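Local coordinates for germination protein (Bacillus megaterium, PDB 6O59) that probably helps dormant spores sense germinants, being the N-terminal domain of the A subunit of the spore germinant receptor GerK3, at residues I17-I29 against R161-S173. Numbering follows the deposited sequence.
Sequences IKEKTGNSSDIVI and RRIIKTPDLWLES
Asp-26 and Arg-161, both buried, form a salt bridge, their side chains approaching from opposite directions. The grip is side-on and two-pronged: Arg-161 NH2 meets Asp-26 OD1 at 2.9 Å, nearly straight at 172°, while Arg-161 NE meets Asp-26 OD2 at 2.9 Å. Both oxygens use syn lone pairs, and the carboxylate and guanidinium planes lie 8° apart, so the two groups hold each other flat and satisfy each other's charge. A bend in the arginine chain at chi2 helps bring NE and NH2 to the carboxylate. The remaining nitrogen, Arg-161 NH1, reaches back to Leu-169 O at 3.1 Å, and Leu-171 CD1 lies above one face of the guanidinium, offset toward its rim.

Among neutral hydrogen bonds, Leu-171 N donates to Ser-24 OG at 3.1 Å. That hydroxyl in turn donates to Thr-21 O at 2.8 Å, bracing its own loop. Ser-25 N makes a weak bond to Leu-171 O, and Ser-25 OG pairs with Ser-173 OG at 3.0 Å; Ser-173 OG also bonds Thr-185.

Face packing is supplied by Gly-22, whose CA sits 3.4 Å from the centroid of the five-membered Trp-170 ring, 14° off its normal, a CH-pi contact. The indole is in addition stacked with the ring of His-190.

The loop 21-26, between helix 10-20 and strand 27-34, thus lies against strand 169-176, and the coplanar ion pair and directional bonds probably help fix how the two antiparallel sheets are set against each other.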
loop_
_atom_site.group_PDB
_atom_site.type_symbol
_atom_site.label_atom_id
_atom_site.label_comp_id
_atom_site.label_asym_id
_atom_site.label_seq_id
_atom_site.Cartn_x
_atom_site.Cartn_y
_atom_site.Cartn_z
ATOM N N ILE A 17 -8.048 3.401 -9.334
ATOM C CA ILE A 17 -7.060 2.700 -8.499
ATOM C C ILE A 17 -7.262 3.146 -7.040
ATOM O O ILE A 17 -7.476 2.310 -6.164
ATOM C CB ILE A 17 -5.597 2.940 -8.975
ATOM C CG1 ILE A 17 -5.334 2.266 -10.336
ATOM C CG2 ILE A 17 -4.574 2.478 -7.903
ATOM C CD1 ILE A 17 -4.136 2.831 -11.062
ATOM N N LYS A 18 -7.262 4.468 -6.812
ATOM C CA LYS A 18 -7.480 5.087 -5.505
ATOM C C LYS A 18 -8.762 4.526 -4.848
ATOM O O LYS A 18 -8.766 4.197 -3.660
ATOM C CB LYS A 18 -7.559 6.620 -5.645
ATOM C CG LYS A 18 -6.264 7.277 -6.124
ATOM C CD LYS A 18 -6.314 8.796 -5.984
ATOM C CE LYS A 18 -5.474 9.517 -7.017
ATOM N NZ LYS A 18 -6.200 9.693 -8.309
ATOM N N GLU A 19 -9.818 4.380 -5.654
ATOM C CA GLU A 19 -11.126 3.864 -5.288
ATOM C C GLU A 19 -11.018 2.397 -4.827
ATOM O O GLU A 19 -11.459 2.049 -3.723
ATOM C CB GLU A 19 -12.019 3.971 -6.530
ATOM C CG GLU A 19 -13.504 4.142 -6.304
ATOM C CD GLU A 19 -14.280 4.078 -7.609
ATOM O OE1 GLU A 19 -14.263 5.077 -8.368
ATOM O OE2 GLU A 19 -14.888 3.016 -7.881
ATOM N N LYS A 20 -10.386 1.560 -5.668
ATOM C CA LYS A 20 -10.263 0.120 -5.500
ATOM C C LYS A 20 -9.304 -0.289 -4.396
ATOM O O LYS A 20 -9.551 -1.303 -3.731
ATOM C CB LYS A 20 -9.874 -0.523 -6.831
ATOM C CG LYS A 20 -11.077 -0.553 -7.788
ATOM C CD LYS A 20 -10.719 -0.801 -9.245
ATOM C CE LYS A 20 -11.947 -0.836 -10.124
ATOM N NZ LYS A 20 -12.806 -2.026 -9.866
ATOM N N THR A 21 -8.240 0.499 -4.181
ATOM C CA THR A 21 -7.216 0.247 -3.156
ATOM C C THR A 21 -7.492 1.041 -1.846
ATOM O O THR A 21 -6.644 1.077 -0.965
ATOM C CB THR A 21 -5.842 0.577 -3.720
ATOM O OG1 THR A 21 -5.801 1.977 -4.034
ATOM C CG2 THR A 21 -5.462 -0.298 -4.932
ATOM N N GLY A 22 -8.669 1.647 -1.743
ATOM C CA GLY A 22 -9.139 2.393 -0.579
ATOM C C GLY A 22 -8.371 3.632 -0.182
ATOM O O GLY A 22 -8.434 4.044 0.987
ATOM N N ASN A 23 -7.682 4.259 -1.169
ATOM C CA ASN A 23 -6.833 5.450 -1.030
ATOM C C ASN A 23 -5.762 5.156 0.037
ATOM O O ASN A 23 -5.547 5.954 0.961
ATOM C CB ASN A 23 -7.675 6.699 -0.710
ATOM C CG ASN A 23 -7.562 7.785 -1.749
ATOM O OD1 ASN A 23 -6.545 8.503 -1.841
ATOM N ND2 ASN A 23 -8.613 7.934 -2.553
ATOM N N SER A 24 -5.149 3.942 -0.066
ATOM C CA SER A 24 -4.142 3.417 0.861
ATOM C C SER A 24 -2.910 4.294 0.831
ATOM O O SER A 24 -2.480 4.720 -0.244
ATOM C CB SER A 24 -3.802 1.966 0.538
ATOM O OG SER A 24 -4.746 1.089 1.126
ATOM N N SER A 25 -2.375 4.597 2.021
ATOM C CA SER A 25 -1.269 5.531 2.210
ATOM C C SER A 25 0.061 5.094 1.587
ATOM O O SER A 25 0.890 5.971 1.347
ATOM C CB SER A 25 -1.072 5.841 3.688
ATOM O OG SER A 25 -0.901 4.682 4.489
ATOM N N ASP A 26 0.262 3.791 1.284
ATOM C CA ASP A 26 1.533 3.311 0.738
ATOM C C ASP A 26 1.514 3.140 -0.773
ATOM O O ASP A 26 2.516 2.724 -1.356
ATOM C CB ASP A 26 1.950 1.998 1.414
ATOM C CG ASP A 26 1.028 0.805 1.243
ATOM O OD1 ASP A 26 -0.146 1.004 0.874
ATOM O OD2 ASP A 26 1.480 -0.328 1.504
ATOM N N ILE A 27 0.398 3.477 -1.414
ATOM C CA ILE A 27 0.322 3.393 -2.863
ATOM C C ILE A 27 0.769 4.742 -3.437
ATOM O O ILE A 27 0.135 5.775 -3.199
ATOM C CB ILE A 27 -1.071 2.928 -3.312
ATOM C CG1 ILE A 27 -1.230 1.433 -2.947
ATOM C CG2 ILE A 27 -1.259 3.152 -4.830
ATOM C CD1 ILE A 27 -2.511 1.008 -2.744
ATOM N N VAL A 28 1.914 4.724 -4.143
ATOM C CA VAL A 28 2.559 5.912 -4.726
ATOM C C VAL A 28 2.190 6.085 -6.207
ATOM O O VAL A 28 2.291 5.141 -6.994
ATOM C CB VAL A 28 4.103 5.872 -4.552
ATOM C CG1 VAL A 28 4.751 7.141 -5.070
ATOM C CG2 VAL A 28 4.488 5.646 -3.107
ATOM N N ILE A 29 1.794 7.324 -6.559
ATOM C CA ILE A 29 1.479 7.783 -7.906
ATOM C C ILE A 29 2.476 8.896 -8.251
ATOM O O ILE A 29 2.458 9.960 -7.627
ATOM C CB ILE A 29 -0.001 8.239 -8.066
ATOM C CG1 ILE A 29 -0.965 7.059 -7.821
ATOM C CG2 ILE A 29 -0.228 8.881 -9.459
ATOM C CD1 ILE A 29 -2.448 7.375 -7.688
ATOM N N ARG A 161 2.193 -6.329 3.562
ATOM C CA ARG A 161 1.936 -6.256 2.114
ATOM C C ARG A 161 2.565 -7.399 1.303
ATOM O O ARG A 161 2.143 -7.660 0.176
ATOM C CB ARG A 161 2.477 -4.923 1.548
ATOM C CG ARG A 161 1.589 -3.723 1.845
ATOM C CD ARG A 161 0.246 -3.839 1.162
ATOM N NE ARG A 161 -0.360 -2.535 0.966
ATOM C CZ ARG A 161 -1.650 -2.343 0.746
ATOM N NH1 ARG A 161 -2.481 -3.374 0.703
ATOM N NH2 ARG A 161 -2.126 -1.115 0.599
ATOM N N ARG A 162 3.620 -8.010 1.843
ATOM C CA ARG A 162 4.353 -9.095 1.212
ATOM C C ARG A 162 3.628 -10.413 1.412
ATOM O O ARG A 162 3.741 -11.298 0.563
ATOM C CB ARG A 162 5.768 -9.170 1.763
ATOM C CG ARG A 162 6.701 -8.209 1.080
ATOM C CD ARG A 162 8.159 -8.495 1.398
ATOM N NE ARG A 162 9.085 -7.512 0.820
ATOM C CZ ARG A 162 9.636 -6.504 1.494
ATOM N NH1 ARG A 162 9.323 -6.300 2.772
ATOM N NH2 ARG A 162 10.497 -5.686 0.895
ATOM N N ILE A 163 2.865 -10.521 2.531
ATOM C CA ILE A 163 2.066 -11.689 2.944
ATOM C C ILE A 163 0.609 -11.572 2.429
ATOM O O ILE A 163 0.105 -12.518 1.822
ATOM C CB ILE A 163 2.108 -11.872 4.492
ATOM C CG1 ILE A 163 3.551 -11.847 5.017
ATOM C CG2 ILE A 163 1.378 -13.156 4.909
ATOM C CD1 ILE A 163 3.719 -12.199 6.435
ATOM N N ILE A 164 -0.073 -10.442 2.710
ATOM C CA ILE A 164 -1.460 -10.225 2.264
ATOM C C ILE A 164 -1.397 -9.452 0.962
ATOM O O ILE A 164 -1.116 -8.252 0.981
ATOM C CB ILE A 164 -2.317 -9.502 3.360
ATOM C CG1 ILE A 164 -2.298 -10.255 4.702
ATOM C CG2 ILE A 164 -3.755 -9.238 2.905
ATOM C CD1 ILE A 164 -3.046 -11.565 4.747
ATOM N N LYS A 165 -1.635 -10.129 -0.166
ATOM C CA LYS A 165 -1.557 -9.483 -1.487
ATOM C C LYS A 165 -2.976 -9.162 -2.095
ATOM O O LYS A 165 -3.272 -9.453 -3.263
ATOM C CB LYS A 165 -0.698 -10.330 -2.456
ATOM C CG LYS A 165 0.718 -10.638 -1.981
ATOM C CD LYS A 165 1.482 -11.385 -3.074
ATOM C CE LYS A 165 2.816 -11.951 -2.633
ATOM N NZ LYS A 165 2.674 -13.197 -1.824
ATOM N N THR A 166 -3.828 -8.517 -1.315
ATOM C CA THR A 166 -5.144 -8.116 -1.824
ATOM C C THR A 166 -5.259 -6.574 -1.920
ATOM O O THR A 166 -4.819 -5.863 -0.998
ATOM C CB THR A 166 -6.304 -8.706 -0.984
ATOM O OG1 THR A 166 -7.544 -8.246 -1.522
ATOM C CG2 THR A 166 -6.251 -8.321 0.479
ATOM N N PRO A 167 -5.926 -6.031 -2.971
ATOM C CA PRO A 167 -6.149 -4.573 -2.988
ATOM C C PRO A 167 -7.198 -4.165 -1.943
ATOM O O PRO A 167 -7.378 -2.984 -1.690
ATOM C CB PRO A 167 -6.631 -4.296 -4.418
ATOM C CG PRO A 167 -7.193 -5.574 -4.894
ATOM C CD PRO A 167 -6.534 -6.689 -4.154
ATOM N N ASP A 168 -7.882 -5.154 -1.325
ATOM C CA ASP A 168 -8.904 -4.931 -0.298
ATOM C C ASP A 168 -8.264 -4.610 1.060
ATOM O O ASP A 168 -8.963 -4.150 1.973
ATOM C CB ASP A 168 -9.874 -6.117 -0.201
ATOM C CG ASP A 168 -10.904 -6.179 -1.316
ATOM O OD1 ASP A 168 -11.050 -5.170 -2.047
ATOM O OD2 ASP A 168 -11.580 -7.233 -1.447
ATOM N N LEU A 169 -6.926 -4.795 1.179
ATOM C CA LEU A 169 -6.193 -4.410 2.382
ATOM C C LEU A 169 -6.027 -2.895 2.338
ATOM O O LEU A 169 -5.296 -2.357 1.495
ATOM C CB LEU A 169 -4.847 -5.137 2.528
ATOM C CG LEU A 169 -3.989 -4.755 3.751
ATOM C CD1 LEU A 169 -4.766 -4.873 5.059
ATOM C CD2 LEU A 169 -2.746 -5.611 3.811
ATOM N N TRP A 170 -6.810 -2.214 3.180
ATOM C CA TRP A 170 -6.834 -0.764 3.213
ATOM C C TRP A 170 -6.058 -0.230 4.428
ATOM O O TRP A 170 -6.223 -0.725 5.545
ATOM C CB TRP A 170 -8.281 -0.267 3.183
ATOM C CG TRP A 170 -8.976 -0.491 1.868
ATOM C CD1 TRP A 170 -8.480 -1.131 0.768
ATOM C CD2 TRP A 170 -10.309 -0.090 1.526
ATOM N NE1 TRP A 170 -9.421 -1.157 -0.232
ATOM C CE2 TRP A 170 -10.556 -0.526 0.205
ATOM C CE3 TRP A 170 -11.323 0.614 2.205
ATOM C CZ2 TRP A 170 -11.759 -0.261 -0.461
ATOM C CZ3 TRP A 170 -12.525 0.858 1.550
ATOM C CH2 TRP A 170 -12.735 0.418 0.236
ATOM N N LEU A 171 -5.113 0.722 4.163
ATOM C CA LEU A 171 -4.200 1.379 5.120
ATOM C C LEU A 171 -4.578 2.854 5.300
ATOM O O LEU A 171 -4.682 3.572 4.310
ATOM C CB LEU A 171 -2.737 1.266 4.642
ATOM C CG LEU A 171 -1.951 -0.042 4.907
ATOM C CD1 LEU A 171 -2.540 -1.246 4.194
ATOM C CD2 LEU A 171 -0.538 0.095 4.417
ATOM N N GLU A 172 -4.803 3.295 6.557
ATOM C CA GLU A 172 -5.272 4.614 6.970
ATOM C C GLU A 172 -4.252 5.201 7.928
ATOM O O GLU A 172 -4.036 4.655 9.014
ATOM C CB GLU A 172 -6.660 4.474 7.633
ATOM C CG GLU A 172 -7.452 5.757 7.703
ATOM C CD GLU A 172 -8.709 5.673 8.550
ATOM O OE1 GLU A 172 -9.422 4.642 8.473
ATOM O OE2 GLU A 172 -8.982 6.645 9.291
ATOM N N SER A 173 -3.579 6.265 7.495
ATOM C CA SER A 173 -2.587 6.970 8.297
ATOM C C SER A 173 -3.241 8.074 9.099
ATOM O O SER A 173 -4.147 8.747 8.608
ATOM C CB SER A 173 -1.481 7.530 7.417
ATOM O OG SER A 173 -0.697 6.443 6.951
#